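Local coordinates for FdxN element excision controlling factor XisI (Anabaena variabilis ATCC 29413, PDB 2NVM), which probably helps control the site-specific excision of the fdxN element from nitrogen-fixation genes, acting together with the recombinase XisF and its partner XisH, at residues B[16-21]-B[95-100]. Residues are numbered along the deposited sequence; the frame is centred on the assembly and turned at random.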
loop_
_atom_site.group_PDB
_atom_site.type_symbol
_atom_site.label_atom_id
_atom_site.label_comp_id
_atom_site.label_asym_id
_atom_site.label_seq_id
_atom_site.Cartn_x
_atom_site.Cartn_y
_atom_site.Cartn_z
ATOM N N ILE B 16 -9.357 -7.615 5.898
ATOM C CA ILE B 16 -8.138 -7.680 5.055
ATOM C C ILE B 16 -7.251 -8.897 5.433
ATOM O O ILE B 16 -6.846 -9.653 4.546
ATOM C CB ILE B 16 -7.376 -6.295 4.975
ATOM C CG1 ILE B 16 -6.503 -6.230 3.707
ATOM C CG2 ILE B 16 -6.589 -6.001 6.259
ATOM C CD1 ILE B 16 -5.747 -4.907 3.502
ATOM N N LYS B 17 -7.065 -9.131 6.740
ATOM C CA LYS B 17 -6.308 -10.291 7.246
ATOM C C LYS B 17 -6.984 -11.625 6.931
ATOM O O LYS B 17 -6.276 -12.597 6.662
ATOM C CB LYS B 17 -6.038 -10.194 8.757
ATOM C CG LYS B 17 -5.069 -9.081 9.138
ATOM C CD LYS B 17 -4.912 -8.970 10.658
ATOM C CE LYS B 17 -3.992 -7.807 11.052
ATOM N NZ LYS B 17 -3.807 -7.734 12.529
ATOM N N LYS B 18 -8.328 -11.667 6.962
ATOM C CA LYS B 18 -9.112 -12.883 6.653
ATOM C C LYS B 18 -8.830 -13.351 5.232
ATOM O O LYS B 18 -8.382 -14.475 5.051
ATOM C CB LYS B 18 -10.636 -12.675 6.877
ATOM C CG LYS B 18 -11.548 -13.856 6.506
ATOM C CD LYS B 18 -12.982 -13.638 6.997
ATOM C CE LYS B 18 -13.879 -14.850 6.664
ATOM N NZ LYS B 18 -15.199 -14.860 7.380
ATOM N N TYR B 19 -9.068 -12.476 4.252
ATOM C CA TYR B 19 -8.807 -12.790 2.829
ATOM C C TYR B 19 -7.330 -12.983 2.486
ATOM O O TYR B 19 -7.035 -13.742 1.558
ATOM C CB TYR B 19 -9.480 -11.788 1.876
ATOM C CG TYR B 19 -10.979 -11.921 1.889
ATOM C CD1 TYR B 19 -11.615 -12.951 1.164
ATOM C CD2 TYR B 19 -11.774 -11.053 2.645
ATOM C CE1 TYR B 19 -13.024 -13.099 1.183
ATOM C CE2 TYR B 19 -13.174 -11.187 2.675
ATOM C CZ TYR B 19 -13.796 -12.206 1.939
ATOM O OH TYR B 19 -15.167 -12.327 1.974
ATOM N N TYR B 20 -6.434 -12.305 3.220
ATOM C CA TYR B 20 -4.973 -12.464 3.067
ATOM C C TYR B 20 -4.585 -13.894 3.474
ATOM O O TYR B 20 -3.964 -14.601 2.680
ATOM C CB TYR B 20 -4.194 -11.433 3.912
ATOM C CG TYR B 20 -2.682 -11.509 3.781
ATOM C CD1 TYR B 20 -2.031 -10.834 2.749
ATOM C CD2 TYR B 20 -1.898 -12.251 4.688
ATOM C CE1 TYR B 20 -0.618 -10.887 2.598
ATOM C CE2 TYR B 20 -0.487 -12.322 4.552
ATOM C CZ TYR B 20 0.145 -11.634 3.505
ATOM O OH TYR B 20 1.515 -11.685 3.370
ATOM N N ASP B 21 -4.978 -14.301 4.690
ATOM C CA ASP B 21 -4.716 -15.669 5.221
ATOM C C ASP B 21 -5.360 -16.759 4.360
ATOM O O ASP B 21 -4.744 -17.795 4.103
ATOM C CB ASP B 21 -5.197 -15.830 6.680
ATOM C CG ASP B 21 -4.384 -15.001 7.692
ATOM O OD1 ASP B 21 -3.474 -14.215 7.316
ATOM O OD2 ASP B 21 -4.676 -15.146 8.900
ATOM N N VAL B 95 -17.744 -6.667 0.940
ATOM C CA VAL B 95 -18.872 -5.760 1.244
ATOM C C VAL B 95 -19.888 -6.447 2.163
ATOM O O VAL B 95 -20.374 -5.814 3.096
ATOM C CB VAL B 95 -19.555 -5.187 -0.031
ATOM C CG1 VAL B 95 -20.916 -4.562 0.277
ATOM C CG2 VAL B 95 -18.631 -4.188 -0.707
ATOM N N ASP B 96 -20.181 -7.724 1.889
ATOM C CA ASP B 96 -21.077 -8.539 2.715
ATOM C C ASP B 96 -20.573 -8.599 4.157
ATOM O O ASP B 96 -21.358 -8.441 5.088
ATOM C CB ASP B 96 -21.227 -9.970 2.160
ATOM C CG ASP B 96 -21.992 -10.019 0.837
ATOM O OD1 ASP B 96 -23.105 -9.446 0.762
ATOM O OD2 ASP B 96 -21.495 -10.673 -0.110
ATOM N N GLU B 97 -19.258 -8.773 4.320
ATOM C CA GLU B 97 -18.641 -8.810 5.655
ATOM C C GLU B 97 -18.777 -7.482 6.413
ATOM O O GLU B 97 -19.051 -7.494 7.618
ATOM C CB GLU B 97 -17.212 -9.367 5.587
ATOM C CG GLU B 97 -17.256 -10.849 5.103
ATOM C CD GLU B 97 -16.010 -11.640 5.366
ATOM O OE1 GLU B 97 -14.914 -11.056 5.388
ATOM O OE2 GLU B 97 -16.126 -12.870 5.543
HETATM N N MSE B 98 -18.689 -6.364 5.692
HETATM C CA MSE B 98 -18.857 -5.020 6.278
HETATM C C MSE B 98 -20.308 -4.770 6.719
HETATM O O MSE B 98 -20.521 -4.250 7.815
HETATM C CB MSE B 98 -18.408 -3.920 5.309
HETATM C CG MSE B 98 -16.923 -3.936 4.998
HETATM SE SE MSE B 98 -16.517 -2.678 3.592
HETATM C CE MSE B 98 -14.678 -3.174 3.299
ATOM N N LEU B 99 -21.277 -5.166 5.885
ATOM C CA LEU B 99 -22.716 -5.036 6.203
ATOM C C LEU B 99 -23.098 -5.912 7.400
ATOM O O LEU B 99 -23.893 -5.476 8.229
ATOM C CB LEU B 99 -23.616 -5.345 4.995
ATOM C CG LEU B 99 -23.427 -4.452 3.762
ATOM C CD1 LEU B 99 -24.256 -5.024 2.632
ATOM C CD2 LEU B 99 -23.761 -2.985 4.010
ATOM N N VAL B 100 -22.533 -7.129 7.465
ATOM C CA VAL B 100 -22.689 -8.063 8.611
ATOM C C VAL B 100 -22.036 -7.479 9.895
ATOM O O VAL B 100 -22.455 -7.815 10.999
ATOM C CB VAL B 100 -22.154 -9.502 8.278
ATOM C CG1 VAL B 100 -22.055 -10.389 9.508
ATOM C CG2 VAL B 100 -23.040 -10.151 7.229
#
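Lys-18 and Glu-97 form a salt bridge between two helices, 4-23 and 93-100, that pack beside one another on the mixed beta-sheet of this XisI-family protein. The ammonium NZ of Lys-18 donates a hydrogen bond to OE2 of Glu-97 at 2.9 Å; it arrives on the syn side of the carboxylate but 30° out of its plane. The backbones stay well apart, with 10.4 Å between CA of Lys-18 and CA of Glu-97, so the link needs long side chains. Lys-18 sets off with CG anti to the backbone N (chi1 177°) and remains extended, which carries its amine across the gap; Glu-97, also extended beyond CG, reaches back from the other helix. The end of the lysine chain passes obliquely over the acid, its CE 3.2 Å from OE2 of Glu-97.

The second carboxylate oxygen turns to Tyr-19, whose ring approaches from the opposite direction, its plane 48° from that of the carboxylate. Carboxylate and phenol thus pack obliquely, and Glu-97 meets two consecutive residues of helix 4-23: Lys-18 by a salt bridge through OE2, Tyr-19 by contact of its ring with OE1. Tyr-19 also rests on Ala-93 and Ile-94 at the start of helix 93-100 and on Thr-90 just before it, a flat ring broad enough to touch the first turn of that helix, the loop before it and the acid at once.

Beneath this surface bridge, Ile-16 packs on Leu-47 and Ile-49, while selenomethionine Met-98 packs on Ile-83 and Ile-85: these apolar side chains face strands 44-50 and 82-87, as suits the buried side of each helix. Above them, CE2 of the Tyr-19 ring comes to 3.2 Å from OE1 of Glu-97.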